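Local atomic coordinates of amidase, hydantoinase/carbamoylase family (Paraburkholderia phymatum, PDB entry 6C0D), a protein that probably hydrolyses N-carbamoyl-L-amino acids as a zinc-dependent, homodimeric amidase of the peptidase M20 family. Residues R51-D64 against I67-K79. Numbering follows the deposited sequence.
With EDO (1,2-ethanediol), chain L.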
loop_
_atom_site.group_PDB
_atom_site.type_symbol
_atom_site.label_atom_id
_atom_site.label_comp_id
_atom_site.label_asym_id
_atom_site.label_seq_id
_atom_site.Cartn_x
_atom_site.Cartn_y
_atom_site.Cartn_z
ATOM N N ARG A 51 -34.045 19.982 7.141
ATOM C CA ARG A 51 -34.308 21.101 6.243
ATOM C C ARG A 51 -35.697 21.679 6.473
ATOM O O ARG A 51 -35.882 22.899 6.417
ATOM C CB ARG A 51 -34.135 20.662 4.790
ATOM C CG ARG A 51 -32.678 20.443 4.446
ATOM C CD ARG A 51 -32.352 20.057 2.984
ATOM N NE ARG A 51 -30.969 19.626 3.049
ATOM C CZ ARG A 51 -29.913 20.421 2.913
ATOM N NH1 ARG A 51 -30.051 21.702 2.566
ATOM N NH2 ARG A 51 -28.703 19.914 3.097
ATOM N N ARG A 52 -36.687 20.824 6.729
ATOM C CA ARG A 52 -38.013 21.338 7.046
ATOM C C ARG A 52 -37.988 22.137 8.342
ATOM O O ARG A 52 -38.586 23.218 8.427
ATOM C CB ARG A 52 -39.016 20.190 7.121
ATOM C CG ARG A 52 -39.292 19.572 5.765
ATOM C CD ARG A 52 -40.145 18.320 5.861
ATOM N NE ARG A 52 -40.431 17.809 4.526
ATOM C CZ ARG A 52 -40.685 16.535 4.256
ATOM N NH1 ARG A 52 -40.678 15.636 5.232
ATOM N NH2 ARG A 52 -40.935 16.162 3.010
ATOM N N TRP A 53 -37.283 21.634 9.360
ATOM C CA TRP A 53 -37.147 22.391 10.598
ATOM C C TRP A 53 -36.479 23.733 10.333
ATOM O O TRP A 53 -36.954 24.781 10.786
ATOM C CB TRP A 53 -36.353 21.587 11.631
ATOM C CG TRP A 53 -35.961 22.420 12.818
ATOM C CD1 TRP A 53 -36.729 22.701 13.915
ATOM C CD2 TRP A 53 -34.713 23.097 13.019
ATOM N NE1 TRP A 53 -36.038 23.514 14.780
ATOM C CE2 TRP A 53 -34.796 23.767 14.258
ATOM C CE3 TRP A 53 -33.531 23.193 12.278
ATOM C CZ2 TRP A 53 -33.745 24.529 14.768
ATOM C CZ3 TRP A 53 -32.481 23.948 12.792
ATOM C CH2 TRP A 53 -32.598 24.607 14.023
ATOM N N LEU A 54 -35.386 23.717 9.569
ATOM C CA LEU A 54 -34.657 24.949 9.288
ATOM C C LEU A 54 -35.529 25.955 8.546
ATOM O O LEU A 54 -35.507 27.155 8.850
ATOM C CB LEU A 54 -33.406 24.633 8.476
ATOM C CG LEU A 54 -32.574 25.847 8.107
ATOM C CD1 LEU A 54 -32.023 26.505 9.381
ATOM C CD2 LEU A 54 -31.458 25.433 7.160
ATOM N N ALA A 55 -36.293 25.493 7.559
ATOM C CA ALA A 55 -37.153 26.415 6.829
ATOM C C ALA A 55 -38.192 27.025 7.759
ATOM O O ALA A 55 -38.531 28.207 7.636
ATOM C CB ALA A 55 -37.819 25.691 5.656
ATOM N N GLY A 56 -38.691 26.236 8.715
ATOM C CA GLY A 56 -39.622 26.776 9.692
ATOM C C GLY A 56 -38.994 27.846 10.565
ATOM O O GLY A 56 -39.629 28.859 10.873
ATOM N N ARG A 57 -37.739 27.635 10.978
ATOM C CA ARG A 57 -37.040 28.640 11.777
ATOM C C ARG A 57 -36.816 29.918 10.979
ATOM O O ARG A 57 -36.906 31.025 11.528
ATOM C CB ARG A 57 -35.693 28.102 12.282
ATOM C CG ARG A 57 -35.807 26.971 13.300
ATOM C CD ARG A 57 -36.591 27.438 14.543
ATOM N NE ARG A 57 -35.755 28.173 15.494
ATOM C CZ ARG A 57 -36.185 29.189 16.237
ATOM N NH1 ARG A 57 -37.439 29.624 16.121
ATOM N NH2 ARG A 57 -35.360 29.779 17.089
ATOM N N MET A 58 -36.477 29.784 9.692
ATOM C CA MET A 58 -36.348 30.960 8.840
ATOM C C MET A 58 -37.673 31.695 8.728
ATOM O O MET A 58 -37.713 32.932 8.746
ATOM C CB MET A 58 -35.856 30.555 7.453
ATOM C CG MET A 58 -34.433 29.991 7.445
ATOM S SD MET A 58 -34.007 29.472 5.762
ATOM C CE MET A 58 -32.304 28.966 5.933
ATOM N N THR A 59 -38.767 30.944 8.583
ATOM C CA THR A 59 -40.079 31.566 8.527
ATOM C C THR A 59 -40.385 32.290 9.830
ATOM O O THR A 59 -40.838 33.439 9.815
ATOM C CB THR A 59 -41.141 30.515 8.217
ATOM O OG1 THR A 59 -40.880 29.967 6.919
ATOM C CG2 THR A 59 -42.531 31.141 8.246
ATOM N N ASP A 60 -40.112 31.636 10.970
ATOM C CA ASP A 60 -40.290 32.279 12.271
ATOM C C ASP A 60 -39.530 33.591 12.346
ATOM O O ASP A 60 -39.978 34.547 12.984
ATOM C CB ASP A 60 -39.805 31.370 13.407
ATOM C CG ASP A 60 -40.635 30.106 13.566
ATOM O OD1 ASP A 60 -41.795 30.078 13.112
ATOM O OD2 ASP A 60 -40.104 29.145 14.166
ATOM N N ALA A 61 -38.360 33.645 11.722
ATOM C CA ALA A 61 -37.544 34.851 11.734
ATOM C C ALA A 61 -38.069 35.930 10.795
ATOM O O ALA A 61 -37.507 37.028 10.774
ATOM C CB ALA A 61 -36.096 34.524 11.345
ATOM N N GLY A 62 -39.106 35.641 10.009
ATOM C CA GLY A 62 -39.639 36.601 9.062
ATOM C C GLY A 62 -39.093 36.520 7.652
ATOM O O GLY A 62 -39.370 37.423 6.849
ATOM N N LEU A 63 -38.331 35.481 7.318
ATOM C CA LEU A 63 -37.843 35.329 5.954
ATOM C C LEU A 63 -38.847 34.549 5.101
ATOM O O LEU A 63 -39.686 33.803 5.611
ATOM C CB LEU A 63 -36.495 34.610 5.952
ATOM C CG LEU A 63 -35.427 35.225 6.870
ATOM C CD1 LEU A 63 -34.207 34.303 6.978
ATOM C CD2 LEU A 63 -35.011 36.585 6.324
ATOM N N ASP A 64 -38.762 34.764 3.787
ATOM C CA ASP A 64 -39.509 33.989 2.793
ATOM C C ASP A 64 -38.685 32.739 2.502
ATOM O O ASP A 64 -37.713 32.791 1.747
ATOM C CB ASP A 64 -39.730 34.841 1.544
ATOM C CG ASP A 64 -40.315 34.065 0.383
ATOM O OD1 ASP A 64 -40.966 33.028 0.601
ATOM O OD2 ASP A 64 -40.120 34.514 -0.765
ATOM N N ILE A 67 -37.523 24.973 0.889
ATOM C CA ILE A 67 -36.584 24.018 0.305
ATOM C C ILE A 67 -36.788 24.044 -1.206
ATOM O O ILE A 67 -37.907 23.830 -1.686
ATOM C CB ILE A 67 -36.818 22.606 0.867
ATOM C CG1 ILE A 67 -36.818 22.622 2.397
ATOM C CG2 ILE A 67 -35.780 21.631 0.319
ATOM C CD1 ILE A 67 -37.279 21.316 3.037
ATOM N N ASP A 68 -35.719 24.305 -1.965
ATOM C CA ASP A 68 -35.888 24.518 -3.399
ATOM C C ASP A 68 -35.764 23.194 -4.162
ATOM O O ASP A 68 -35.681 22.111 -3.579
ATOM C CB ASP A 68 -34.913 25.592 -3.904
ATOM C CG ASP A 68 -33.534 25.038 -4.283
ATOM O OD1 ASP A 68 -33.159 23.937 -3.827
ATOM O OD2 ASP A 68 -32.814 25.725 -5.044
ATOM N N GLY A 69 -35.730 23.289 -5.491
ATOM C CA GLY A 69 -35.746 22.146 -6.385
ATOM C C GLY A 69 -34.527 21.246 -6.314
ATOM O O GLY A 69 -34.589 20.131 -6.834
ATOM N N VAL A 70 -33.421 21.690 -5.716
ATOM C CA VAL A 70 -32.275 20.809 -5.519
ATOM C C VAL A 70 -32.058 20.461 -4.059
ATOM O O VAL A 70 -31.139 19.690 -3.747
ATOM C CB VAL A 70 -30.987 21.392 -6.134
ATOM C CG1 VAL A 70 -31.100 21.434 -7.661
ATOM C CG2 VAL A 70 -30.678 22.783 -5.567
ATOM N N GLY A 71 -32.891 20.968 -3.155
ATOM C CA GLY A 71 -32.741 20.688 -1.743
ATOM C C GLY A 71 -32.054 21.773 -0.945
ATOM O O GLY A 71 -31.829 21.586 0.257
ATOM N N THR A 72 -31.704 22.897 -1.566
ATOM C CA THR A 72 -31.179 24.021 -0.805
ATOM C C THR A 72 -32.294 24.614 0.051
ATOM O O THR A 72 -33.446 24.698 -0.383
ATOM C CB THR A 72 -30.604 25.073 -1.758
ATOM O OG1 THR A 72 -29.357 24.602 -2.286
ATOM C CG2 THR A 72 -30.403 26.431 -1.066
ATOM N N VAL A 73 -31.971 24.990 1.285
ATOM C CA VAL A 73 -32.903 25.763 2.099
ATOM C C VAL A 73 -32.493 27.214 1.947
ATOM O O VAL A 73 -31.343 27.571 2.243
ATOM C CB VAL A 73 -32.899 25.340 3.578
ATOM C CG1 VAL A 73 -34.143 25.916 4.271
ATOM C CG2 VAL A 73 -32.882 23.830 3.708
ATOM N N PHE A 74 -33.414 28.048 1.470
ATOM C CA PHE A 74 -33.109 29.454 1.253
ATOM C C PHE A 74 -34.195 30.307 1.890
ATOM O O PHE A 74 -35.381 30.140 1.581
ATOM C CB PHE A 74 -32.974 29.774 -0.240
ATOM C CG PHE A 74 -32.238 31.062 -0.500
ATOM C CD1 PHE A 74 -30.850 31.083 -0.556
ATOM C CD2 PHE A 74 -32.934 32.260 -0.637
ATOM C CE1 PHE A 74 -30.164 32.281 -0.768
ATOM C CE2 PHE A 74 -32.250 33.464 -0.852
ATOM C CZ PHE A 74 -30.867 33.469 -0.912
ATOM N N GLY A 75 -33.784 31.211 2.772
ATOM C CA GLY A 75 -34.681 32.159 3.393
ATOM C C GLY A 75 -34.366 33.543 2.867
ATOM O O GLY A 75 -33.325 34.123 3.207
ATOM N N ARG A 76 -35.240 34.061 2.008
ATOM C CA ARG A 76 -35.019 35.345 1.353
ATOM C C ARG A 76 -35.631 36.450 2.205
ATOM O O ARG A 76 -36.773 36.331 2.660
ATOM C CB ARG A 76 -35.648 35.337 -0.039
ATOM C CG ARG A 76 -35.320 36.532 -0.953
ATOM C CD ARG A 76 -36.040 36.319 -2.288
ATOM N NE ARG A 76 -35.724 37.312 -3.320
ATOM C CZ ARG A 76 -36.450 38.405 -3.550
ATOM N NH1 ARG A 76 -37.511 38.664 -2.792
ATOM N NH2 ARG A 76 -36.120 39.242 -4.533
ATOM N N SER A 77 -34.868 37.509 2.437
ATOM C CA SER A 77 -35.420 38.674 3.114
ATOM C C SER A 77 -36.643 39.219 2.368
ATOM O O SER A 77 -36.749 39.138 1.137
ATOM C CB SER A 77 -34.342 39.757 3.223
ATOM O OG SER A 77 -34.816 40.907 3.908
ATOM N N ARG A 78 -37.593 39.776 3.125
ATOM C CA ARG A 78 -38.712 40.480 2.509
ATOM C C ARG A 78 -38.456 41.976 2.358
ATOM O O ARG A 78 -39.301 42.686 1.797
ATOM C CB ARG A 78 -39.997 40.244 3.315
ATOM C CG ARG A 78 -40.270 38.773 3.603
ATOM C CD ARG A 78 -41.581 38.591 4.363
ATOM N NE ARG A 78 -41.821 37.205 4.754
ATOM C CZ ARG A 78 -42.501 36.328 4.021
ATOM N NH1 ARG A 78 -43.006 36.693 2.849
ATOM N NH2 ARG A 78 -42.677 35.086 4.464
ATOM N N LYS A 79 -37.316 42.458 2.804
ATOM C CA LYS A 79 -36.969 43.869 2.773
ATOM C C LYS A 79 -36.418 44.267 1.403
ATOM O O LYS A 79 -35.812 43.446 0.714
ATOM C CB LYS A 79 -35.931 44.158 3.854
ATOM C CG LYS A 79 -36.529 44.029 5.263
ATOM C CD LYS A 79 -35.488 43.701 6.310
ATOM C CE LYS A 79 -36.196 43.408 7.664
ATOM N NZ LYS A 79 -35.172 42.978 8.684
HETATM C C1 EDO L . -36.894 34.129 17.896
HETATM O O1 EDO L . -36.959 32.699 18.057
HETATM C C2 EDO L . -37.414 34.587 16.527
HETATM O O2 EDO L . -37.802 33.469 15.714
HETATM O O HOH W 1 -42.005 34.986 7.118
HETATM O O HOH W 2 -38.531 37.513 -0.345
#
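Helix 45-60 and the hairpin of strands 64-67 and 73-76 form a helix-on-sheet layer of the zinc-binding domain, in which V73 is the main apolar residue, with I67, L63, M58 and the R51 aliphatic chain around it. The axis of residues 51-60 runs 5° from that of strand 73-76, 8.5 Å away at closest approach. V73 straddles the helix surface: CG1, anti to the backbone N (chi1 -165°), faces A55 CB, L54 and M58, while CG2 lies 3.5 Å from R51 CG. Beside it, I67 CD1 sits 3.7 Å from R51 CB and also touches R52 CG. The extended M58 chain carries SD to 3.5 Å from G75 N, over backbone that bears no side chain, and L63 CD1 covers the carbonyl of the same glycine.

After the helix, G62 closes a Schellman motif and the chain reverses into the hairpin. D64 and R76 make an antiparallel hydrogen-bonded pair: D64 N to R76 O and R76 N to D64 O are both 2.8 Å. In the conformer modelled here, R78 lays one guanidinium face over D64 CA, with a tentative weak bond from NE to G62 O (3.2 Å); water 1 joins its NH2 to L63 O. At the other end, R51 NH1 lies 2.9 Å from G71 O, and NE forms a salt bridge with D47 OD2; the R51 side chain is about 6 Å from that of the zinc ligand H89. Strand 125-130 continues the sheet beyond 73-76, and helix 102-117 packs against L54 and M58, a layering typical of the alpha/beta catalytic domain of M20 enzymes.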